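Local coordinates for protein aspartate aminotransferase (Thermotoga maritima, PDB 1O4S) that catalyses the pyridoxal 5'-phosphate-dependent transfer of an amino group from L-aspartate to 2-oxoglutarate, giving oxaloacetate and L-glutamate, at residues 351-355 with 356-360; 334-337 with 338-341; 341-344 with 345-349. One frame throughout, in Å; residues are numbered along the deposited sequence.

Interaction 1 of 3, residues 351-355 with 356-360; sequences ALVPG and SAFLK. With SO4 (sulfate ion), chain L.
At the end of strand 350-354 the backbone of P354 and G355 turns into a short 3-10 segment, with A357 N bonded to P354 O (3.0 Å) and both F358 N and K360 N bonded to G355 O. This 3-10 turn begins the loop to strand 363-367 in the small sheet of the class I aminotransferase fold. F358 N (2.8 Å) and K360 N (3.0 Å) approach G355 O from opposite faces of the carbonyl plane, each well out of it, and so fix the peptide from two sides. Glycine suits position 355 because K360 O packs directly against its CA (3.4 Å from G355 CA to K360 O). P354, whose ring holds phi near -57°, suits the step from strand to turn, and it packs on D337 and C341 of helix 337-348, while S356 OG is hydrogen-bonded to D337 OD2.

V353 and F358 carry the apolar contact, their side chains crossing at about a right angle. With V353 CG1 anti to its own backbone N (chi1 -174°), this methyl reaches F358 CE2 at 3.4 Å. A357 CB lies over one face of the same ring, toward its rim, and G355 CA meets the edge in plane. The ring also touches R365 and N185, residues that by similarity bind L-aspartate, so the turn probably lines part of the substrate site. A long, flexible lysine suits position 360: its chain, bent at chi2, runs to a salt bridge with E153, and to a sulfate, probably from the crystallisation liquor, whose O1 accepts from K360 NZ at 2.8 Å.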
ATOM      1  N   ALA B 351      -2.886 -11.418 -28.347  1.00 30.38           N
ATOM      2  CA  ALA B 351      -3.645 -10.916 -27.214  1.00 30.08           C
ATOM      3  C   ALA B 351      -3.808  -9.382 -27.199  1.00 30.12           C
ATOM      4  O   ALA B 351      -2.839  -8.630 -27.112  1.00 29.43           O
ATOM      5  CB  ALA B 351      -3.030 -11.402 -25.924  1.00 29.51           C
ATOM      6  N   LEU B 352      -5.072  -8.947 -27.277  1.00 30.64           N
ATOM      7  CA  LEU B 352      -5.470  -7.552 -27.085  1.00 30.65           C
ATOM      8  C   LEU B 352      -6.477  -7.433 -25.929  1.00 31.11           C
ATOM      9  O   LEU B 352      -6.992  -8.424 -25.415  1.00 31.31           O
ATOM     10  CB  LEU B 352      -6.054  -6.967 -28.367  1.00 30.41           C
ATOM     11  CG  LEU B 352      -5.243  -7.132 -29.665  1.00 30.06           C
ATOM     12  CD1 LEU B 352      -6.046  -6.789 -30.907  1.00 29.06           C
ATOM     13  CD2 LEU B 352      -4.011  -6.303 -29.627  1.00 30.67           C
ATOM     14  N   VAL B 353      -6.727  -6.204 -25.512  1.00 31.17           N
ATOM     15  CA  VAL B 353      -7.622  -5.948 -24.407  1.00 31.39           C
ATOM     16  C   VAL B 353      -8.950  -5.390 -24.950  1.00 31.41           C
ATOM     17  O   VAL B 353      -8.950  -4.396 -25.634  1.00 30.70           O
ATOM     18  CB  VAL B 353      -7.023  -4.937 -23.439  1.00 31.93           C
ATOM     19  CG1 VAL B 353      -7.923  -4.793 -22.225  1.00 32.50           C
ATOM     20  CG2 VAL B 353      -5.597  -5.365 -23.019  1.00 31.91           C
ATOM     21  N   PRO B 354     -10.077  -6.022 -24.629  1.00 31.49           N
ATOM     22  CA  PRO B 354     -11.387  -5.487 -25.037  1.00 31.48           C
ATOM     23  C   PRO B 354     -11.608  -4.048 -24.540  1.00 30.72           C
ATOM     24  O   PRO B 354     -11.396  -3.784 -23.364  1.00 29.75           O
ATOM     25  CB  PRO B 354     -12.368  -6.453 -24.388  1.00 31.87           C
ATOM     26  CG  PRO B 354     -11.569  -7.707 -24.222  1.00 32.86           C
ATOM     27  CD  PRO B 354     -10.196  -7.273 -23.859  1.00 31.25           C
ATOM     28  N   GLY B 355     -12.018  -3.145 -25.438  1.00 30.21           N
ATOM     29  CA  GLY B 355     -12.418  -1.787 -25.077  1.00 30.04           C
ATOM     30  C   GLY B 355     -13.501  -1.688 -23.996  1.00 30.00           C
ATOM     31  O   GLY B 355     -13.555  -0.702 -23.246  1.00 28.58           O
ATOM     32  N   SER B 356     -14.353  -2.711 -23.928  1.00 30.29           N
ATOM     33  CA  SER B 356     -15.314  -2.906 -22.822  1.00 31.69           C
ATOM     34  C   SER B 356     -14.693  -2.736 -21.433  1.00 31.83           C
ATOM     35  O   SER B 356     -15.333  -2.233 -20.513  1.00 31.75           O
ATOM     36  CB  SER B 356     -15.890  -4.326 -22.849  1.00 31.43           C
ATOM     37  OG  SER B 356     -16.716  -4.522 -23.935  1.00 34.14           O
ATOM     38  N   ALA B 357     -13.460  -3.195 -21.273  1.00 32.11           N
ATOM     39  CA  ALA B 357     -12.771  -3.047 -20.001  1.00 32.10           C
ATOM     40  C   ALA B 357     -12.612  -1.564 -19.593  1.00 32.27           C
ATOM     41  O   ALA B 357     -12.528  -1.227 -18.408  1.00 33.62           O
ATOM     42  CB  ALA B 357     -11.447  -3.734 -20.088  1.00 32.18           C
ATOM     43  N   PHE B 358     -12.576  -0.683 -20.583  1.00 32.28           N
ATOM     44  CA  PHE B 358     -12.385   0.750 -20.394  1.00 31.88           C
ATOM     45  C   PHE B 358     -13.697   1.546 -20.568  1.00 32.28           C
ATOM     46  O   PHE B 358     -13.680   2.770 -20.775  1.00 32.73           O
ATOM     47  CB  PHE B 358     -11.325   1.210 -21.386  1.00 31.59           C
ATOM     48  CG  PHE B 358     -10.066   0.363 -21.360  1.00 31.82           C
ATOM     49  CD1 PHE B 358      -9.059   0.620 -20.432  1.00 33.45           C
ATOM     50  CD2 PHE B 358      -9.889  -0.699 -22.253  1.00 31.87           C
ATOM     51  CE1 PHE B 358      -7.854  -0.166 -20.403  1.00 33.56           C
ATOM     52  CE2 PHE B 358      -8.717  -1.494 -22.233  1.00 31.21           C
ATOM     53  CZ  PHE B 358      -7.702  -1.218 -21.281  1.00 33.33           C
ATOM     54  N   LEU B 359     -14.819   0.829 -20.492  1.00 32.32           N
ATOM     55  CA  LEU B 359     -16.175   1.356 -20.703  1.00 32.63           C
ATOM     56  C   LEU B 359     -16.423   1.945 -22.087  1.00 32.81           C
ATOM     57  O   LEU B 359     -17.256   2.836 -22.242  1.00 33.54           O
ATOM     58  CB  LEU B 359     -16.544   2.376 -19.619  1.00 32.53           C
ATOM     59  CG  LEU B 359     -16.291   1.885 -18.189  1.00 34.21           C
ATOM     60  CD1 LEU B 359     -16.842   2.873 -17.139  1.00 33.65           C
ATOM     61  CD2 LEU B 359     -16.864   0.473 -18.009  1.00 34.19           C
ATOM     62  N   LYS B 360     -15.723   1.434 -23.091  1.00 33.11           N
ATOM     63  CA  LYS B 360     -15.912   1.860 -24.474  1.00 33.13           C
ATOM     64  C   LYS B 360     -15.941   0.645 -25.399  1.00 33.16           C
ATOM     65  O   LYS B 360     -14.921   0.309 -26.031  1.00 33.22           O
ATOM     66  CB  LYS B 360     -14.822   2.839 -24.912  1.00 33.29           C
ATOM     67  CG  LYS B 360     -15.128   3.486 -26.263  1.00 32.53           C
ATOM     68  CD  LYS B 360     -16.058   4.670 -26.114  1.00 33.01           C
ATOM     69  CE  LYS B 360     -16.429   5.217 -27.481  1.00 32.85           C
ATOM     70  NZ  LYS B 360     -17.150   6.495 -27.391  1.00 32.30           N
TER
HETATM   71  S   SO4 L 710     -17.177   6.771 -31.370  1.00 68.61           S
HETATM   72  O1  SO4 L 710     -16.401   6.743 -30.123  1.00 68.44           O
HETATM   73  O2  SO4 L 710     -17.021   5.492 -32.094  1.00 65.42           O
HETATM   74  O3  SO4 L 710     -18.579   6.912 -30.960  1.00 70.95           O
HETATM   75  O4  SO4 L 710     -16.792   7.938 -32.177  1.00 65.21           O

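Interaction 2 of 3, residues 334-337 with 338-341; sequences RGDD and VKFC
D336 and V338 lie side by side where helix 337-348 begins, and the carboxylate of D336 caps the helix: OD2 accepts a weak bond from V338 N, short at 2.8 Å but bent to 125° at the hydrogen. The D336 side chain reaches the amide because CG stands anti to the backbone N (chi1 -179°). The main-chain carbonyl of D336 is used as well, accepting from F340 N at 3.0 Å, and one residue on, D337 O takes C341 N at 3.0 Å.

D337 spends its own carboxylate on other parts of the fold: OD2 is hydrogen-bonded to S356 OG and OD1 to G362 N, so both oxygens of this buried acid are satisfied. K339 crosses D336 at about a right angle, its CG 3.6 Å from D336 OD1, while its extended chain leaves NZ 5.0 Å from that oxygen, a separation at which the opposite charges may still attract. F340 suits the buried side, where its ring meets F385 edge-to-face. A short acid at 336 suits its place, since its negative charge probably also interacts favourably with the positive end of the helix dipole; this is the classic aspartate N-cap of an alpha-helix.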
ATOM      1  N   ARG B 334     -15.384  -4.333 -35.591  1.00 37.22           N
ATOM      2  CA  ARG B 334     -16.773  -4.639 -35.886  1.00 37.80           C
ATOM      3  C   ARG B 334     -17.292  -5.603 -34.817  1.00 38.17           C
ATOM      4  O   ARG B 334     -16.537  -6.416 -34.286  1.00 38.22           O
ATOM      5  CB  ARG B 334     -16.927  -5.246 -37.286  1.00 37.84           C
ATOM      6  N   GLY B 335     -18.581  -5.493 -34.506  1.00 38.48           N
ATOM      7  CA  GLY B 335     -19.235  -6.366 -33.546  1.00 38.23           C
ATOM      8  C   GLY B 335     -18.808  -6.168 -32.095  1.00 37.93           C
ATOM      9  O   GLY B 335     -18.484  -5.051 -31.662  1.00 38.12           O
ATOM     10  N   ASP B 336     -18.830  -7.281 -31.357  1.00 37.41           N
ATOM     11  CA  ASP B 336     -18.474  -7.346 -29.946  1.00 37.32           C
ATOM     12  C   ASP B 336     -16.936  -7.425 -29.796  1.00 36.62           C
ATOM     13  O   ASP B 336     -16.281  -8.216 -30.480  1.00 36.20           O
ATOM     14  CB  ASP B 336     -19.169  -8.558 -29.287  1.00 37.43           C
ATOM     15  CG  ASP B 336     -18.859  -8.687 -27.778  1.00 38.51           C
ATOM     16  OD1 ASP B 336     -19.579  -9.417 -27.064  1.00 42.55           O
ATOM     17  OD2 ASP B 336     -17.919  -8.119 -27.213  1.00 37.70           O
ATOM     18  N   ASP B 337     -16.381  -6.586 -28.917  1.00 36.17           N
ATOM     19  CA  ASP B 337     -14.923  -6.460 -28.756  1.00 35.96           C
ATOM     20  C   ASP B 337     -14.363  -7.593 -27.912  1.00 35.55           C
ATOM     21  O   ASP B 337     -13.250  -8.061 -28.161  1.00 35.81           O
ATOM     22  CB  ASP B 337     -14.532  -5.102 -28.140  1.00 36.00           C
ATOM     23  CG  ASP B 337     -15.257  -4.817 -26.853  1.00 36.17           C
ATOM     24  OD1 ASP B 337     -16.373  -4.273 -26.894  1.00 39.85           O
ATOM     25  OD2 ASP B 337     -14.818  -5.109 -25.740  1.00 40.33           O
ATOM     26  N   VAL B 338     -15.108  -8.014 -26.896  1.00 35.22           N
ATOM     27  CA  VAL B 338     -14.728  -9.186 -26.112  1.00 35.39           C
ATOM     28  C   VAL B 338     -14.576 -10.405 -27.007  1.00 35.27           C
ATOM     29  O   VAL B 338     -13.590 -11.116 -26.908  1.00 35.21           O
ATOM     30  CB  VAL B 338     -15.744  -9.531 -25.013  1.00 35.49           C
ATOM     31  CG1 VAL B 338     -15.314 -10.804 -24.272  1.00 36.25           C
ATOM     32  CG2 VAL B 338     -15.908  -8.380 -24.040  1.00 36.04           C
ATOM     33  N   LYS B 339     -15.560 -10.652 -27.861  1.00 34.96           N
ATOM     34  CA  LYS B 339     -15.481 -11.773 -28.783  1.00 35.31           C
ATOM     35  C   LYS B 339     -14.360 -11.573 -29.802  1.00 34.59           C
ATOM     36  O   LYS B 339     -13.676 -12.524 -30.156  1.00 34.48           O
ATOM     37  CB  LYS B 339     -16.814 -11.998 -29.514  1.00 35.46           C
ATOM     38  CG  LYS B 339     -18.012 -12.312 -28.585  1.00 37.45           C
ATOM     39  CD  LYS B 339     -19.291 -12.670 -29.430  1.00 39.19           C
ATOM     40  CE  LYS B 339     -20.611 -12.723 -28.616  1.00 39.56           C
ATOM     41  NZ  LYS B 339     -21.786 -13.173 -29.482  1.00 39.73           N
ATOM     42  N   PHE B 340     -14.181 -10.346 -30.277  1.00 34.02           N
ATOM     43  CA  PHE B 340     -13.064 -10.032 -31.173  1.00 33.82           C
ATOM     44  C   PHE B 340     -11.735 -10.520 -30.575  1.00 33.30           C
ATOM     45  O   PHE B 340     -10.927 -11.141 -31.264  1.00 33.21           O
ATOM     46  CB  PHE B 340     -12.982  -8.527 -31.462  1.00 33.70           C
ATOM     47  CG  PHE B 340     -11.921  -8.150 -32.488  1.00 34.11           C
ATOM     48  CD1 PHE B 340     -12.273  -7.885 -33.802  1.00 33.38           C
ATOM     49  CD2 PHE B 340     -10.570  -8.056 -32.121  1.00 32.53           C
ATOM     50  CE1 PHE B 340     -11.308  -7.532 -34.760  1.00 33.84           C
ATOM     51  CE2 PHE B 340      -9.595  -7.710 -33.070  1.00 34.40           C
ATOM     52  CZ  PHE B 340      -9.964  -7.435 -34.387  1.00 34.31           C
ATOM     53  N   CYS B 341     -11.531 -10.248 -29.296  1.00 33.16           N
ATOM     54  CA  CYS B 341     -10.269 -10.554 -28.625  1.00 33.32           C
ATOM     55  C   CYS B 341     -10.132 -12.032 -28.302  1.00 33.72           C
ATOM     56  O   CYS B 341      -9.015 -12.561 -28.324  1.00 33.16           O
ATOM     57  CB  CYS B 341     -10.135  -9.746 -27.351  1.00 32.66           C
ATOM     58  SG  CYS B 341      -9.917  -7.996 -27.669  1.00 33.25           S
TER

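Interaction 3 of 3, residues 341-344 with 345-349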
ATOM      1  N   CYS B 341     -11.531 -10.248 -29.296  1.00 33.16           N
ATOM      2  CA  CYS B 341     -10.269 -10.554 -28.625  1.00 33.32           C
ATOM      3  C   CYS B 341     -10.132 -12.032 -28.302  1.00 33.72           C
ATOM      4  O   CYS B 341      -9.015 -12.561 -28.324  1.00 33.16           O
ATOM      5  CB  CYS B 341     -10.135  -9.746 -27.351  1.00 32.66           C
ATOM      6  SG  CYS B 341      -9.917  -7.996 -27.669  1.00 33.25           S
ATOM      7  N   GLU B 342     -11.261 -12.689 -28.002  1.00 33.65           N
ATOM      8  CA  GLU B 342     -11.287 -14.123 -27.705  1.00 34.41           C
ATOM      9  C   GLU B 342     -10.864 -14.916 -28.943  1.00 34.14           C
ATOM     10  O   GLU B 342     -10.076 -15.847 -28.853  1.00 33.78           O
ATOM     11  CB  GLU B 342     -12.695 -14.579 -27.245  1.00 35.10           C
ATOM     12  CG  GLU B 342     -13.002 -14.247 -25.779  1.00 37.03           C
ATOM     13  CD  GLU B 342     -14.422 -14.643 -25.335  1.00 40.91           C
ATOM     14  OE1 GLU B 342     -15.249 -15.086 -26.175  1.00 40.79           O
ATOM     15  OE2 GLU B 342     -14.713 -14.511 -24.113  1.00 43.75           O
ATOM     16  N   ARG B 343     -11.384 -14.509 -30.091  1.00 34.27           N
ATOM     17  CA  ARG B 343     -11.183 -15.207 -31.342  1.00 34.76           C
ATOM     18  C   ARG B 343      -9.797 -14.970 -31.906  1.00 34.13           C
ATOM     19  O   ARG B 343      -9.174 -15.878 -32.419  1.00 33.86           O
ATOM     20  CB  ARG B 343     -12.214 -14.737 -32.357  1.00 35.67           C
ATOM     21  CG  ARG B 343     -13.634 -15.142 -32.010  1.00 38.74           C
ATOM     22  CD  ARG B 343     -14.715 -14.577 -32.934  1.00 42.78           C
ATOM     23  NE  ARG B 343     -16.020 -14.656 -32.254  1.00 46.70           N
ATOM     24  CZ  ARG B 343     -16.958 -15.588 -32.455  1.00 50.30           C
ATOM     25  NH1 ARG B 343     -16.801 -16.557 -33.365  1.00 51.09           N
ATOM     26  NH2 ARG B 343     -18.087 -15.532 -31.744  1.00 51.54           N
ATOM     27  N   LEU B 344      -9.335 -13.733 -31.823  1.00 33.78           N
ATOM     28  CA  LEU B 344      -8.011 -13.371 -32.297  1.00 33.53           C
ATOM     29  C   LEU B 344      -6.984 -14.121 -31.459  1.00 33.34           C
ATOM     30  O   LEU B 344      -6.004 -14.640 -31.987  1.00 33.58           O
ATOM     31  CB  LEU B 344      -7.799 -11.857 -32.202  1.00 33.31           C
ATOM     32  CG  LEU B 344      -6.447 -11.313 -32.670  1.00 33.08           C
ATOM     33  CD1 LEU B 344      -6.350 -11.285 -34.166  1.00 31.81           C
ATOM     34  CD2 LEU B 344      -6.245  -9.933 -32.126  1.00 33.01           C
ATOM     35  N   LEU B 345      -7.210 -14.194 -30.157  1.00 32.97           N
ATOM     36  CA  LEU B 345      -6.349 -14.996 -29.311  1.00 33.00           C
ATOM     37  C   LEU B 345      -6.362 -16.470 -29.690  1.00 33.04           C
ATOM     38  O   LEU B 345      -5.313 -17.061 -29.868  1.00 32.29           O
ATOM     39  CB  LEU B 345      -6.706 -14.839 -27.843  1.00 33.10           C
ATOM     40  CG  LEU B 345      -5.802 -15.610 -26.868  1.00 34.11           C
ATOM     41  CD1 LEU B 345      -4.314 -15.172 -26.966  1.00 34.40           C
ATOM     42  CD2 LEU B 345      -6.307 -15.450 -25.451  1.00 35.30           C
ATOM     43  N   GLU B 346      -7.542 -17.071 -29.829  1.00 34.08           N
ATOM     44  CA  GLU B 346      -7.615 -18.511 -30.043  1.00 34.44           C
ATOM     45  C   GLU B 346      -7.139 -18.882 -31.460  1.00 33.91           C
ATOM     46  O   GLU B 346      -6.519 -19.914 -31.629  1.00 33.72           O
ATOM     47  CB  GLU B 346      -9.012 -19.067 -29.693  1.00 34.93           C
ATOM     48  CG  GLU B 346     -10.068 -18.997 -30.804  1.00 38.98           C
ATOM     49  CD  GLU B 346     -11.557 -19.106 -30.338  1.00 43.37           C
ATOM     50  OE1 GLU B 346     -12.455 -19.015 -31.225  1.00 43.86           O
ATOM     51  OE2 GLU B 346     -11.849 -19.259 -29.111  1.00 46.06           O
ATOM     52  N   GLU B 347      -7.363 -18.019 -32.448  1.00 33.46           N
ATOM     53  CA  GLU B 347      -7.081 -18.356 -33.849  1.00 34.48           C
ATOM     54  C   GLU B 347      -5.674 -17.891 -34.292  1.00 33.80           C
ATOM     55  O   GLU B 347      -4.982 -18.595 -35.029  1.00 32.87           O
ATOM     56  CB  GLU B 347      -8.169 -17.779 -34.790  1.00 34.62           C
ATOM     57  CG  GLU B 347      -9.594 -18.288 -34.499  1.00 38.69           C
ATOM     58  CD  GLU B 347     -10.699 -17.657 -35.372  1.00 43.45           C
ATOM     59  OE1 GLU B 347     -10.381 -17.105 -36.458  1.00 44.99           O
ATOM     60  OE2 GLU B 347     -11.907 -17.726 -34.982  1.00 46.40           O
ATOM     61  N   LYS B 348      -5.291 -16.691 -33.855  1.00 33.19           N
ATOM     62  CA  LYS B 348      -4.052 -16.037 -34.287  1.00 33.33           C
ATOM     63  C   LYS B 348      -3.011 -15.930 -33.180  1.00 33.15           C
ATOM     64  O   LYS B 348      -1.879 -15.563 -33.456  1.00 33.23           O
ATOM     65  CB  LYS B 348      -4.328 -14.620 -34.838  1.00 33.27           C
ATOM     66  CG  LYS B 348      -5.122 -14.549 -36.155  1.00 33.15           C
ATOM     67  CD  LYS B 348      -4.533 -15.414 -37.269  1.00 32.44           C
ATOM     68  CE  LYS B 348      -5.351 -15.295 -38.519  1.00 33.13           C
ATOM     69  NZ  LYS B 348      -4.696 -15.980 -39.654  1.00 32.66           N
ATOM     70  N   LYS B 349      -3.394 -16.278 -31.948  1.00 32.47           N
ATOM     71  CA  LYS B 349      -2.520 -16.204 -30.776  1.00 32.45           C
ATOM     72  C   LYS B 349      -1.903 -14.805 -30.640  1.00 32.19           C
ATOM     73  O   LYS B 349      -0.698 -14.653 -30.333  1.00 32.46           O
ATOM     74  CB  LYS B 349      -1.456 -17.311 -30.767  1.00 32.37           C
ATOM     75  CG  LYS B 349      -1.833 -18.608 -31.501  1.00 34.00           C
ATOM     76  CD  LYS B 349      -2.771 -19.497 -30.731  1.00 34.06           C
ATOM     77  CE  LYS B 349      -2.972 -20.829 -31.451  1.00 34.55           C
ATOM     78  NZ  LYS B 349      -4.053 -20.827 -32.490  1.00 34.99           N
TER
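L344 and K348, one helical turn apart, cross at about a right angle: L344 CD1 lies 4.0 Å from K348 CB and equally far from K348 CG, so the leucine methyl rests against the aliphatic root of the lysine. The bend of K348 at chi2 (-52°) turns its amino end away from L344; the side chain also touches D384 of helix 372-386. Leucine suits position 344 because it also packs on the apolar V350, L352 and F385. On the exposed side R343 and E346 run side by side and point the same way, with guanidinium and carboxylate planes turned 60° apart. Their charged ends do not meet, R343 NH1 and E346 OE1 being 5.4 Å apart; the closer approach is R343 CG to E346 OE1 at 4.1 Å. E347 also reaches back toward R343, its OE2 4.0 Å from R343 CB. Two acids beside one arginine probably give a diffuse attraction rather than a fixed ion pair.

These pairs sit on the last turns of helix 337-348, an amphipathic alpha-helix with C341, L344 and L345 buried against strand 350-354 and helices 27-38 and 372-386. Its regular bonds, from each N-H to the carbonyl four residues earlier, run from L345 N on C341 O to K348 N on L344 O, E347 N to R343 O being 2.8 Å. The helix stops at K349, with positive phi (53°), and K349 N makes a weak bond to L345 O. The side chain of K349 then curls back over this C-terminal turn, and K349 NZ donates to E346 O at 2.8 Å.

Along the chain the order is interaction 2, interaction 3, interaction 1: helix 337-348 starts in interaction 2, ends in interaction 3 and leads directly into strand 350-354, which ends in interaction 1. Interactions 2 and 3 share C341 and have centres about 10 Å apart. Interaction 1 has its centre about 9 Å from that of interaction 2 and 14 Å from that of interaction 3. Helix and strand pack together: L344 CD2 meets L352 CD1 at 3.4 Å, and C341 SG lies 3.6 Å from P354 N. The helix thus covers one side of the small four-stranded sheet, while F358 beyond the strand end borders the probable substrate site.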